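Local coordinates for putative NAD(P)H-flavin oxidoreductase (Neisseria meningitidis serogroup A / serotype 4A, PDB 6WT2), which binds FMN and probably catalyses NAD(P)H-dependent reduction of nitro compounds, chloramphenicol likely among them, at residues A[179-182]-A[183-187]; A[60-63]-A[64-67]; A[97-100]-A[101-104]. All coordinates share one frame; numbering follows the deposited sequence. Where two conformers were deposited one is given.

Contact 1 (A[179-182]-A[183-187]); sequences ERVL and SGQFG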
# COMPACT_ATOMS: atom_id res chain seq x y z
N GLU A 179 -12.62 -3.95 -15.99
CA GLU A 179 -13.88 -3.36 -15.53
C GLU A 179 -15.04 -3.80 -16.41
O GLU A 179 -16.12 -4.13 -15.90
CB GLU A 179 -13.78 -1.83 -15.52
CG GLU A 179 -15.16 -1.14 -15.39
CD GLU A 179 -15.07 0.36 -15.14
OE1 GLU A 179 -14.45 0.77 -14.13
OE2 GLU A 179 -15.63 1.14 -15.94
N ARG A 180 -14.84 -3.83 -17.72
CA ARG A 180 -15.92 -4.23 -18.63
C ARG A 180 -16.41 -5.65 -18.32
O ARG A 180 -17.61 -5.89 -18.23
CB ARG A 180 -15.45 -4.13 -20.08
CG ARG A 180 -16.34 -4.87 -21.08
CD ARG A 180 -15.71 -4.90 -22.47
NE ARG A 180 -14.79 -6.02 -22.65
CZ ARG A 180 -13.79 -6.05 -23.54
NH1 ARG A 180 -13.58 -5.01 -24.34
NH2 ARG A 180 -13.01 -7.11 -23.62
N VAL A 181 -15.48 -6.59 -18.14
CA VAL A 181 -15.85 -7.98 -17.90
C VAL A 181 -16.44 -8.16 -16.50
O VAL A 181 -17.51 -8.77 -16.33
CB VAL A 181 -14.64 -8.91 -18.13
CG1 VAL A 181 -14.95 -10.31 -17.61
CG2 VAL A 181 -14.27 -8.96 -19.61
N LEU A 182 -15.75 -7.67 -15.47
CA LEU A 182 -16.22 -7.90 -14.11
C LEU A 182 -17.53 -7.16 -13.84
O LEU A 182 -18.43 -7.71 -13.18
CB LEU A 182 -15.16 -7.46 -13.10
CG LEU A 182 -13.85 -8.23 -13.09
CD1 LEU A 182 -12.99 -7.75 -11.93
CD2 LEU A 182 -14.09 -9.73 -13.00
N SER A 183 -17.65 -5.92 -14.30
CA SER A 183 -18.86 -5.15 -14.02
C SER A 183 -19.91 -5.28 -15.11
O SER A 183 -21.11 -5.39 -14.80
CB SER A 183 -18.53 -3.67 -13.84
OG SER A 183 -19.74 -2.95 -13.84
N GLY A 184 -19.52 -5.25 -16.37
CA GLY A 184 -20.51 -5.26 -17.42
C GLY A 184 -21.00 -6.66 -17.73
O GLY A 184 -22.21 -6.91 -17.76
N GLN A 185 -20.07 -7.58 -17.96
CA GLN A 185 -20.43 -8.93 -18.38
C GLN A 185 -20.98 -9.76 -17.22
O GLN A 185 -21.94 -10.51 -17.41
CB GLN A 185 -19.22 -9.62 -19.02
CG GLN A 185 -19.50 -11.04 -19.52
CD GLN A 185 -18.33 -11.63 -20.27
OE1 GLN A 185 -17.40 -10.93 -20.67
NE2 GLN A 185 -18.37 -12.94 -20.48
N PHE A 186 -20.40 -9.63 -16.02
CA PHE A 186 -20.80 -10.47 -14.90
C PHE A 186 -21.50 -9.71 -13.79
O PHE A 186 -21.89 -10.33 -12.78
CB PHE A 186 -19.58 -11.23 -14.36
CG PHE A 186 -19.03 -12.25 -15.33
CD1 PHE A 186 -19.70 -13.45 -15.55
CD2 PHE A 186 -17.86 -11.99 -16.04
CE1 PHE A 186 -19.22 -14.38 -16.45
CE2 PHE A 186 -17.36 -12.92 -16.95
CZ PHE A 186 -18.04 -14.12 -17.16
N GLY A 187 -21.69 -8.40 -13.94
CA GLY A 187 -22.52 -7.64 -13.01
C GLY A 187 -22.09 -7.73 -11.56
O GLY A 187 -22.94 -7.76 -10.67
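The C-terminal end of helix 175-185 widens into a pi-type turn before the chain leaves the helix, and V181, Q185 and F186 meet across this last turn. S183 N still closes an ordinary i to i+4 bond to E179 O, at 2.8 Å. Beyond it the pattern slips by one residue: Q185 N reaches R180 O at 3.0 Å, and F186 N reaches V181 O at 3.0 Å. Each of these two carbonyls also receives a weak helical bond, R180 O from G184 N and V181 O from Q185 N.

The side chains follow the widened backbone. V181 and F186 lie side by side, with V181 CG1 meeting the ring at its edge, in plane, 3.6 Å from F186 CE2. CG1 stands anti to the backbone N of V181 (chi1 168°), which turns it to the ring, whereas CG2 lies alongside Q185 OE1 at 3.8 Å. Q185, extended beyond CG, rests its own CG on one face of the F186 ring, near the ring's periphery. S183 OG bonds outside the turn to F189 O, and R180 forms a salt bridge with D177.

G187 then takes a positive phi (57°), G187 N bonds weakly to S183 O, and L182 and L188 share a backbone bond. This ending resembles a Schellman motif, although its bonds span one residue more than the classical pair. Helix 63-69 packs against this end. The carbonyls of R180 and V181 thus each accept two N-H groups, one weakly, as the helix widens, while the phenyl ring packs among V181, Q185, E64 and I65.

Contact 2 (A[60-63]-A[64-67]); sequences VQNP and EIRQ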
# COMPACT_ATOMS: atom_id res chain seq x y z
N VAL A 60 -12.39 -14.06 -7.08
CA VAL A 60 -12.75 -14.57 -8.39
C VAL A 60 -12.38 -16.05 -8.41
O VAL A 60 -11.30 -16.45 -8.85
CB VAL A 60 -12.07 -13.78 -9.50
CG1 VAL A 60 -12.52 -14.29 -10.87
CG2 VAL A 60 -12.39 -12.31 -9.34
N GLN A 61 -13.32 -16.88 -7.95
CA GLN A 61 -13.14 -18.33 -7.91
C GLN A 61 -13.83 -19.06 -9.06
O GLN A 61 -13.50 -20.22 -9.33
CB GLN A 61 -13.66 -18.86 -6.57
CG GLN A 61 -12.92 -18.25 -5.40
CD GLN A 61 -11.44 -18.52 -5.51
OE1 GLN A 61 -10.66 -17.67 -5.98
NE2 GLN A 61 -11.03 -19.72 -5.11
N ASN A 62 -14.76 -18.40 -9.74
CA ASN A 62 -15.48 -18.97 -10.88
C ASN A 62 -14.55 -19.10 -12.08
O ASN A 62 -14.13 -18.07 -12.64
CB ASN A 62 -16.68 -18.07 -11.21
CG ASN A 62 -17.58 -18.64 -12.28
OD1 ASN A 62 -17.17 -19.48 -13.09
ND2 ASN A 62 -18.82 -18.18 -12.29
N PRO A 63 -14.21 -20.31 -12.52
CA PRO A 63 -13.30 -20.42 -13.67
C PRO A 63 -13.85 -19.84 -14.97
O PRO A 63 -13.05 -19.54 -15.87
CB PRO A 63 -13.06 -21.93 -13.77
CG PRO A 63 -14.31 -22.54 -13.17
CD PRO A 63 -14.65 -21.63 -12.02
N GLU A 64 -15.17 -19.67 -15.11
CA GLU A 64 -15.70 -18.97 -16.28
C GLU A 64 -15.21 -17.52 -16.31
O GLU A 64 -14.86 -16.99 -17.37
CB GLU A 64 -17.23 -18.98 -16.31
CG GLU A 64 -17.80 -18.27 -17.56
CD GLU A 64 -19.30 -17.95 -17.46
OE1 GLU A 64 -19.86 -17.96 -16.35
OE2 GLU A 64 -19.91 -17.68 -18.53
N ILE A 65 -15.19 -16.88 -15.14
CA ILE A 65 -14.70 -15.51 -15.08
C ILE A 65 -13.20 -15.49 -15.30
O ILE A 65 -12.68 -14.67 -16.07
CB ILE A 65 -15.10 -14.87 -13.75
CG1 ILE A 65 -16.62 -14.85 -13.60
CG2 ILE A 65 -14.55 -13.44 -13.66
CD1 ILE A 65 -17.07 -14.17 -12.30
N ARG A 66 -12.47 -16.41 -14.67
CA ARG A 66 -11.02 -16.45 -14.87
C ARG A 66 -10.67 -16.62 -16.34
O ARG A 66 -9.76 -15.95 -16.85
CB ARG A 66 -10.40 -17.57 -14.04
CG ARG A 66 -10.39 -17.31 -12.55
CD ARG A 66 -9.57 -18.38 -11.85
NE ARG A 66 -9.63 -18.25 -10.40
CZ ARG A 66 -8.81 -18.90 -9.58
NH1 ARG A 66 -7.86 -19.68 -10.09
NH2 ARG A 66 -8.92 -18.75 -8.27
N GLN A 67 -11.37 -17.51 -17.04
CA GLN A 67 -11.09 -17.69 -18.46
C GLN A 67 -11.48 -16.46 -19.27
O GLN A 67 -10.84 -16.17 -20.29
CB GLN A 67 -11.83 -18.93 -18.98
CG GLN A 67 -11.28 -20.21 -18.42
CD GLN A 67 -9.95 -20.59 -19.03
OE1 GLN A 67 -9.08 -21.12 -18.35
NE2 GLN A 67 -9.80 -20.34 -20.32
O HOH W 1 -20.51 -19.25 -14.22
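R66 reaches back from helix 63-69 to V60 and Q61 in the loop before it. Its side chain runs extended from CG to NE (chi2 -171°) and brings the guanidinium edge to two oxygens, both near its plane. NE donates to V60 O at 2.9 Å in a fairly straight bond (164°). NH2 donates to Q61 OE1 at 3.1 Å, approaching from above the amide plane, which is turned 70° from the guanidinium, and adds a weak bond to V60 O. On the apolar side V60 CG1 packs on I65 CG2 at 3.6 Å, the two side chains crossing at about a right angle.

N62 is the N-cap. Its OD1 accepts from E64 N at 2.8 Å, the donor lying above the amide plane, and a water joins N62 ND2 to E64 OE1 by accepting from the amide and donating to the carboxylate. Backbone bonds from R66 N to N62 O and from Q67 N to P63 O at 2.9 Å start the helix.

Further out, R66 NH1 donates to A83 O, and S84 O receives both R66 NH2 and Q61 NE2, so one carbonyl is shared by both side chains. V60 packs on L86 and V88 of strand 85-92, the neighbour of strand 55-59 in the antiparallel sheet. I65 also packs on A224 of the second subunit, placing this strand-to-helix turn between the sheet, the end of helix 175-185 and the dimer partner.

Contact 3 (A[97-100]-A[101-104]); sequences FDSP and FMLE
S99 and M102 meet through the serine hydroxyl: OG lies 3.4 Å from M102 CG and also 3.4 Å from M102 N, from which it accepts a weak hydrogen bond. The hydroxyl sits between the backbone N and the carbonyl carbon of S99 (chi1 60°), a position that turns it back over the start of the helix. The same OG donates to R96 O, so it joins the incoming loop to the first turn.

M102, present as selenomethionine, sets off past the serine, its CB 3.6 Å from S99 OG and 4.0 Å from F97 O. The chain then bends at both chi2 and chi3, which carries its selenium end away from the loop. There it packs against V50, S52 and Y124 of helix 114-131, about 9 Å from a bound nicotinic acid and so not in contact with it.

This is the N-terminal end of helix 100-108, with S99 as N-cap and P100 as the first helical residue, a place where proline's missing N-H costs no helical bond. L103 N donates to S99 O at 3.1 Å, in the carbonyl plane, and E104 N donates to P100 O at 3.1 Å, tilted from it. L103 CB faces P100 O at 3.5 Å, and E104 CB passes the same oxygen at 3.7 Å.

The two phenylalanines contribute little to this turn. F97 points away from it, toward helix 114-131. F101 CG is anti to its own N (chi1 177°), beside the carbonyl carbon, and from there the ring extends off from the loop to pack on R215 of the second subunit.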
# COMPACT_ATOMS: atom_id res chain seq x y z
N PHE A 97 -15.70 14.44 0.35
CA PHE A 97 -16.07 14.66 1.75
C PHE A 97 -17.58 14.66 1.98
O PHE A 97 -18.04 14.29 3.06
CB PHE A 97 -15.48 15.99 2.26
CG PHE A 97 -16.09 17.19 1.61
CD1 PHE A 97 -17.13 17.88 2.23
CD2 PHE A 97 -15.68 17.60 0.35
CE1 PHE A 97 -17.72 18.96 1.62
CE2 PHE A 97 -16.27 18.69 -0.27
CZ PHE A 97 -17.29 19.37 0.37
N ASP A 98 -18.37 15.08 0.98
CA ASP A 98 -19.82 15.20 1.13
C ASP A 98 -20.58 14.01 0.53
O ASP A 98 -21.80 14.10 0.33
CB ASP A 98 -20.31 16.51 0.51
CG ASP A 98 -19.89 16.69 -0.96
OD1 ASP A 98 -19.45 15.72 -1.61
OD2 ASP A 98 -20.00 17.83 -1.47
N SER A 99 -19.88 12.86 0.24
CA SER A 99 -20.61 11.74 -0.34
C SER A 99 -21.25 10.87 0.75
O SER A 99 -20.80 10.86 1.90
CB SER A 99 -19.68 10.88 -1.19
OG SER A 99 -18.61 10.36 -0.43
N PRO A 100 -22.34 10.15 0.43
CA PRO A 100 -22.92 9.24 1.43
C PRO A 100 -21.94 8.19 1.93
O PRO A 100 -22.01 7.78 3.09
CB PRO A 100 -24.09 8.59 0.67
CG PRO A 100 -24.43 9.56 -0.41
CD PRO A 100 -23.14 10.23 -0.80
N PHE A 101 -21.01 7.76 1.08
CA PHE A 101 -20.06 6.74 1.48
C PHE A 101 -19.13 7.25 2.56
O PHE A 101 -18.81 6.52 3.51
CB PHE A 101 -19.27 6.26 0.26
CG PHE A 101 -18.19 5.25 0.60
CD1 PHE A 101 -18.49 3.89 0.61
CD2 PHE A 101 -16.91 5.65 0.91
CE1 PHE A 101 -17.52 2.96 0.93
CE2 PHE A 101 -15.92 4.72 1.22
CZ PHE A 101 -16.23 3.37 1.23
N MSE A 102 -18.68 8.50 2.44
CA MSE A 102 -17.80 9.09 3.44
C MSE A 102 -18.56 9.40 4.73
O MSE A 102 -18.01 9.26 5.82
CB MSE A 102 -17.14 10.35 2.89
CG MSE A 102 -16.10 10.06 1.78
SE MSE A 102 -14.58 9.05 2.45
CE MSE A 102 -14.27 10.14 4.01
N LEU A 103 -19.83 9.79 4.60
CA LEU A 103 -20.66 9.98 5.79
C LEU A 103 -20.72 8.70 6.61
O LEU A 103 -20.57 8.73 7.84
CB LEU A 103 -22.07 10.43 5.39
CG LEU A 103 -22.96 10.75 6.59
CD1 LEU A 103 -22.36 11.90 7.37
CD2 LEU A 103 -24.39 11.05 6.15
N GLU A 104 -20.90 7.56 5.95
CA GLU A 104 -20.98 6.28 6.66
C GLU A 104 -19.67 5.96 7.37
O GLU A 104 -19.67 5.50 8.52
CB GLU A 104 -21.37 5.17 5.68
CG GLU A 104 -21.53 3.78 6.30
CD GLU A 104 -22.86 3.57 7.05
OE1 GLU A 104 -23.60 4.56 7.32
OE2 GLU A 104 -23.18 2.41 7.37

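Contacts 1 and 2 belong to one neighbourhood, their centres 12 Å apart: the closing turn of helix 175-185 packs on the opening turn of helix 63-69, with L182 CD2 3.8 Å from I65 CG2. Both are partly buried. Contact 3 is a surface contact, about 19 Å from contact 2 and 16 Å from contact 1 at the nearest atoms. Contacts 2 and 3 are both helix starts, an asparagine cap with an arginine bonded to a loop carbonyl and a glutamine amide in the one, a weaker serine cap in the other; 179-187 is a helix end, with i to i+5 backbone bonds. Contacts 2 and 3 also touch the second subunit, whereas contact 1 stays within its own chain.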